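Proline dipeptidase (Streptococcus agalactiae, PDB 3OOO) probably works as a manganese-dependent hydrolase of the M24B peptidase family, represented here by its N-terminal creatinase/prolidase-type domain alone. Local coordinates at residues Ala59-Val62 with Ser63-Lys66; Asp78-Pro82 with Trp83-Ala87. One frame throughout, in Å; residues are numbered along the deposited sequence.

Contact 1 (Ala59-Val62 with Ser63-Lys66); sequences ALEV and SRAK
Glu61 and Arg64 lie side by side at the start of helix 62-68, where the chain leaves strand 54-58 in the creatinase/prolidase N-terminal domain. The backbone is the tight part: Glu61 O accepts from Ala65 N at 2.9 Å, and Val62 O accepts from Lys66 N at the same spacing, which starts the direct i to i+4 ladder. Ala65, buried, turns a small methyl inward against Leu55 and Val73, where the helix rests on the sheet; Val62 adds a branched apolar side chain on Val57 and Val73. Its CG1 also meets Lys66 CE at 3.8 Å, as the extended lysine runs alongside it.

The solvent side is looser and has two separate features. In one, a water is inserted into each of two i to i+4 links, Ala59 O to Ser63 N and Leu60 O to Arg64 N, donating to the carbonyl and accepting from the amide. The other, on a different flank, is a salt bridge: Glu61, just before the helix, reaches Arg64 in its first turn, the i to i+3 spacing putting both on the same side. It holds in the modelled glutamate conformer, one of two, which bends at chi2 (-72°) to bring its carboxylate beside the guanidinium. Arg64 grips side-on, but the two planes are 60° apart, so both oxygens are met from above the carboxylate plane. NH2 also donates to Phe35 O in a neighbouring loop. Arg64 NE reaches Glu61 OE1 at 3.0 Å, and Arg64 NH2 reaches Glu61 OE2 at 3.1 Å.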
loop_
_atom_site.group_PDB
_atom_site.type_symbol
_atom_site.label_atom_id
_atom_site.label_comp_id
_atom_site.label_asym_id
_atom_site.label_seq_id
_atom_site.Cartn_x
_atom_site.Cartn_y
_atom_site.Cartn_z
ATOM N N ALA A 59 -2.674 -20.700 -5.088
ATOM C CA ALA A 59 -3.110 -22.002 -5.609
ATOM C C ALA A 59 -4.106 -22.724 -4.713
ATOM O O ALA A 59 -5.006 -23.412 -5.200
ATOM C CB ALA A 59 -1.915 -22.895 -5.887
ATOM N N LEU A 60 -3.954 -22.559 -3.406
ATOM C CA LEU A 60 -4.858 -23.228 -2.482
ATOM C C LEU A 60 -6.297 -22.736 -2.584
ATOM O O LEU A 60 -7.217 -23.451 -2.183
ATOM C CB LEU A 60 -4.340 -23.122 -1.051
ATOM C CG LEU A 60 -3.220 -24.138 -0.796
ATOM C CD1 LEU A 60 -2.550 -23.867 0.531
ATOM C CD2 LEU A 60 -3.745 -25.569 -0.848
ATOM N N GLU A 61 -6.479 -21.541 -3.154
ATOM C CA GLU A 61 -7.802 -20.919 -3.260
ATOM C C GLU A 61 -8.442 -21.092 -4.636
ATOM O O GLU A 61 -9.582 -20.687 -4.843
ATOM C CB GLU A 61 -7.723 -19.427 -2.928
ATOM C CG GLU A 61 -7.337 -19.111 -1.490
ATOM C CD GLU A 61 -8.444 -19.415 -0.503
ATOM O OE1 GLU A 61 -9.269 -20.313 -0.783
ATOM O OE2 GLU A 61 -8.481 -18.757 0.559
ATOM N N VAL A 62 -7.714 -21.691 -5.574
ATOM C CA VAL A 62 -8.222 -21.830 -6.943
ATOM C C VAL A 62 -9.551 -22.585 -7.019
ATOM O O VAL A 62 -10.476 -22.131 -7.687
ATOM C CB VAL A 62 -7.163 -22.443 -7.904
ATOM C CG1 VAL A 62 -7.774 -22.799 -9.257
ATOM C CG2 VAL A 62 -6.018 -21.471 -8.115
ATOM N N SER A 63 -9.647 -23.715 -6.320
ATOM C CA SER A 63 -10.863 -24.531 -6.337
ATOM C C SER A 63 -12.061 -23.740 -5.825
ATOM O O SER A 63 -13.109 -23.684 -6.478
ATOM C CB SER A 63 -10.676 -25.804 -5.506
ATOM O OG SER A 63 -11.852 -26.597 -5.532
ATOM N N ARG A 64 -11.900 -23.115 -4.661
ATOM C CA ARG A 64 -12.961 -22.301 -4.077
ATOM C C ARG A 64 -13.357 -21.135 -4.992
ATOM O O ARG A 64 -14.545 -20.824 -5.142
ATOM C CB ARG A 64 -12.536 -21.790 -2.700
ATOM C CG ARG A 64 -13.648 -21.097 -1.940
ATOM C CD ARG A 64 -13.291 -20.888 -0.475
ATOM N NE ARG A 64 -12.214 -19.919 -0.259
ATOM C CZ ARG A 64 -12.402 -18.615 -0.072
ATOM N NH1 ARG A 64 -13.629 -18.103 -0.093
ATOM N NH2 ARG A 64 -11.362 -17.818 0.137
ATOM N N ALA A 65 -12.361 -20.492 -5.599
ATOM C CA ALA A 65 -12.614 -19.386 -6.520
ATOM C C ALA A 65 -13.433 -19.836 -7.727
ATOM O O ALA A 65 -14.387 -19.160 -8.120
ATOM C CB ALA A 65 -11.301 -18.737 -6.959
ATOM N N LYS A 66 -13.072 -20.990 -8.286
ATOM C CA LYS A 66 -13.763 -21.550 -9.455
ATOM C C LYS A 66 -15.207 -21.941 -9.149
ATOM O O LYS A 66 -16.055 -21.956 -10.047
ATOM C CB LYS A 66 -12.989 -22.747 -10.011
ATOM C CG LYS A 66 -11.753 -22.355 -10.800
ATOM C CD LYS A 66 -11.076 -23.554 -11.424
ATOM C CE LYS A 66 -9.964 -23.102 -12.359
ATOM N NZ LYS A 66 -9.402 -24.224 -13.155
HETATM O O HOH W 1 -7.335 -25.061 -5.144
HETATM O O HOH W 2 -9.796 -23.883 -2.807
#

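Contact 2 (Asp78-Pro82 with Trp83-Ala87)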
loop_
_atom_site.group_PDB
_atom_site.type_symbol
_atom_site.label_atom_id
_atom_site.label_comp_id
_atom_site.label_asym_id
_atom_site.label_seq_id
_atom_site.Cartn_x
_atom_site.Cartn_y
_atom_site.Cartn_z
ATOM N N ASP A 78 3.665 -21.672 -3.787
ATOM C CA ASP A 78 4.625 -20.806 -3.101
ATOM C C ASP A 78 6.022 -20.779 -3.715
ATOM O O ASP A 78 6.771 -19.821 -3.517
ATOM C CB ASP A 78 4.698 -21.157 -1.616
ATOM C CG ASP A 78 3.472 -20.703 -0.851
ATOM O OD1 ASP A 78 2.735 -19.815 -1.345
ATOM O OD2 ASP A 78 3.254 -21.227 0.263
ATOM N N SER A 79 6.364 -21.833 -4.444
ATOM C CA SER A 79 7.648 -21.907 -5.136
ATOM C C SER A 79 7.668 -21.126 -6.452
ATOM O O SER A 79 8.730 -20.970 -7.067
ATOM C CB SER A 79 8.039 -23.360 -5.383
ATOM O OG SER A 79 7.071 -24.031 -6.161
ATOM N N GLU A 80 6.506 -20.636 -6.877
ATOM C CA GLU A 80 6.400 -19.865 -8.113
ATOM C C GLU A 80 6.433 -18.366 -7.856
ATOM O O GLU A 80 5.894 -17.876 -6.860
ATOM C CB GLU A 80 5.112 -20.223 -8.866
ATOM C CG GLU A 80 5.090 -21.637 -9.417
ATOM C CD GLU A 80 3.781 -21.997 -10.080
ATOM O OE1 GLU A 80 2.713 -21.777 -9.475
ATOM O OE2 GLU A 80 3.818 -22.525 -11.207
ATOM N N ASN A 81 7.070 -17.643 -8.768
ATOM C CA ASN A 81 7.058 -16.191 -8.766
ATOM C C ASN A 81 5.700 -15.729 -9.311
ATOM O O ASN A 81 5.387 -15.981 -10.484
ATOM C CB ASN A 81 8.211 -15.687 -9.642
ATOM C CG ASN A 81 8.297 -14.172 -9.715
ATOM O OD1 ASN A 81 7.294 -13.472 -9.823
ATOM N ND2 ASN A 81 9.519 -13.661 -9.686
ATOM N N PRO A 82 4.876 -15.078 -8.463
ATOM C CA PRO A 82 3.525 -14.728 -8.922
ATOM C C PRO A 82 3.524 -13.706 -10.052
ATOM O O PRO A 82 2.636 -13.734 -10.896
ATOM C CB PRO A 82 2.863 -14.143 -7.670
ATOM C CG PRO A 82 4.007 -13.640 -6.837
ATOM C CD PRO A 82 5.131 -14.612 -7.087
ATOM N N TRP A 83 4.517 -12.822 -10.074
ATOM C CA TRP A 83 4.607 -11.800 -11.117
ATOM C C TRP A 83 4.901 -12.424 -12.476
ATOM O O TRP A 83 4.301 -12.033 -13.482
ATOM C CB TRP A 83 5.634 -10.728 -10.741
ATOM C CG TRP A 83 5.468 -10.308 -9.320
ATOM C CD1 TRP A 83 6.321 -10.563 -8.283
ATOM C CD2 TRP A 83 4.348 -9.615 -8.758
ATOM N NE1 TRP A 83 5.811 -10.048 -7.114
ATOM C CE2 TRP A 83 4.602 -9.462 -7.377
ATOM C CE3 TRP A 83 3.159 -9.096 -9.290
ATOM C CZ2 TRP A 83 3.712 -8.817 -6.518
ATOM C CZ3 TRP A 83 2.274 -8.450 -8.435
ATOM C CH2 TRP A 83 2.557 -8.315 -7.060
ATOM N N GLN A 84 5.803 -13.402 -12.494
ATOM C CA GLN A 84 6.088 -14.172 -13.702
ATOM C C GLN A 84 4.862 -14.975 -14.131
ATOM O O GLN A 84 4.568 -15.097 -15.327
ATOM C CB GLN A 84 7.283 -15.101 -13.473
ATOM C CG GLN A 84 8.613 -14.378 -13.308
ATOM C CD GLN A 84 9.742 -15.318 -12.928
ATOM O OE1 GLN A 84 10.779 -14.887 -12.423
ATOM N NE2 GLN A 84 9.543 -16.609 -13.161
ATOM N N LYS A 85 4.148 -15.526 -13.146
ATOM C CA LYS A 85 2.940 -16.302 -13.416
ATOM C C LYS A 85 1.886 -15.437 -14.100
ATOM O O LYS A 85 1.261 -15.860 -15.074
ATOM C CB LYS A 85 2.378 -16.896 -12.120
ATOM C CG LYS A 85 1.339 -17.980 -12.333
ATOM C CD LYS A 85 1.996 -19.270 -12.800
ATOM C CE LYS A 85 0.953 -20.301 -13.173
ATOM N NZ LYS A 85 1.591 -21.502 -13.771
ATOM N N ILE A 86 1.693 -14.228 -13.580
ATOM C CA ILE A 86 0.746 -13.283 -14.165
ATOM C C ILE A 86 1.178 -12.926 -15.588
ATOM O O ILE A 86 0.363 -12.949 -16.512
ATOM C CB ILE A 86 0.608 -12.002 -13.300
ATOM C CG1 ILE A 86 -0.021 -12.339 -11.943
ATOM C CG2 ILE A 86 -0.200 -10.921 -14.036
ATOM C CD1 ILE A 86 0.205 -11.264 -10.866
ATOM N N ALA A 87 2.462 -12.619 -15.756
ATOM C CA ALA A 87 3.005 -12.207 -17.056
ATOM C C ALA A 87 2.871 -13.286 -18.134
ATOM O O ALA A 87 2.687 -12.970 -19.315
ATOM C CB ALA A 87 4.462 -11.782 -16.911
HETATM O O HOH W 3 0.560 -22.689 -10.715
#
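An asparagine N-cap opens helix 82-89: Asn81 OD1 receives Gln84 N at 3.1 Å. The same oxygen takes Trp83 N at 2.9 Å in a weak, bent bond. Asparagine suits the place because its short side chain can fold back over amides that have no ladder carbonyl before them. CG standing opposite the backbone N (chi1 180°) carries OD1 to the helix start, and Gln84 N arrives from above the amide plane instead of on a lone pair. The cap residue's own carbonyl begins the ladder, Asn81 O accepting from Lys85 N at 3.0 Å. In one of two modelled conformers, the Gln84 amide stacks on that of Asn81, their planes 22° apart.

Proline follows naturally in the first turn, since its nitrogen has no hydrogen to leave without a partner and its ring fixes phi. Pro82 CG sits over one face of the Trp83 indole in a CH-pi contact, 4.1 Å from the centroid of the five-membered ring and 12° off its normal. Beyond the pair, Trp83 packs on Leu113 and Thr115 of helix 107-116, while Pro82 rests on Phe56 and Tyr76 of the sheet. Pro82 O takes Ile86 N at 2.9 Å, and buried Ile86 carries its branched side chain onto Phe56 and Val116, between sheet and helix.

On the polar flank, Lys85 touches Phe74 and Tyr76. Glu80 OE1 accepts from Ile77 N and from a water that links only weakly to the lysine. The direct salt bridge is long, and belongs to one of two lysine conformers: Glu80 OE2 stands 3.5 Å from Lys85 NZ.

Along the chain the two contacts come in series: 59-66 leads from strand 54-58 into helix 62-68, strand 73-76 follows, and 78-87 leads from that strand into helix 82-89. Strands 54-58 and 73-76 are adjacent and parallel, so helix 62-68 is the connection of a beta-alpha-beta crossover, and 73-76 is the outermost strand within the chain. The centres of the contacts lie 16 Å apart. The nearest atoms of contact 1 and contact 2 are about 6 Å apart, without touching. Helix 62-68 meets Leu55, Val57 and Val73, whereas helix 82-89 meets Phe56, Phe74 and Tyr76; this opposite parity places the helices on opposite faces, covering the sheet edge from both sides.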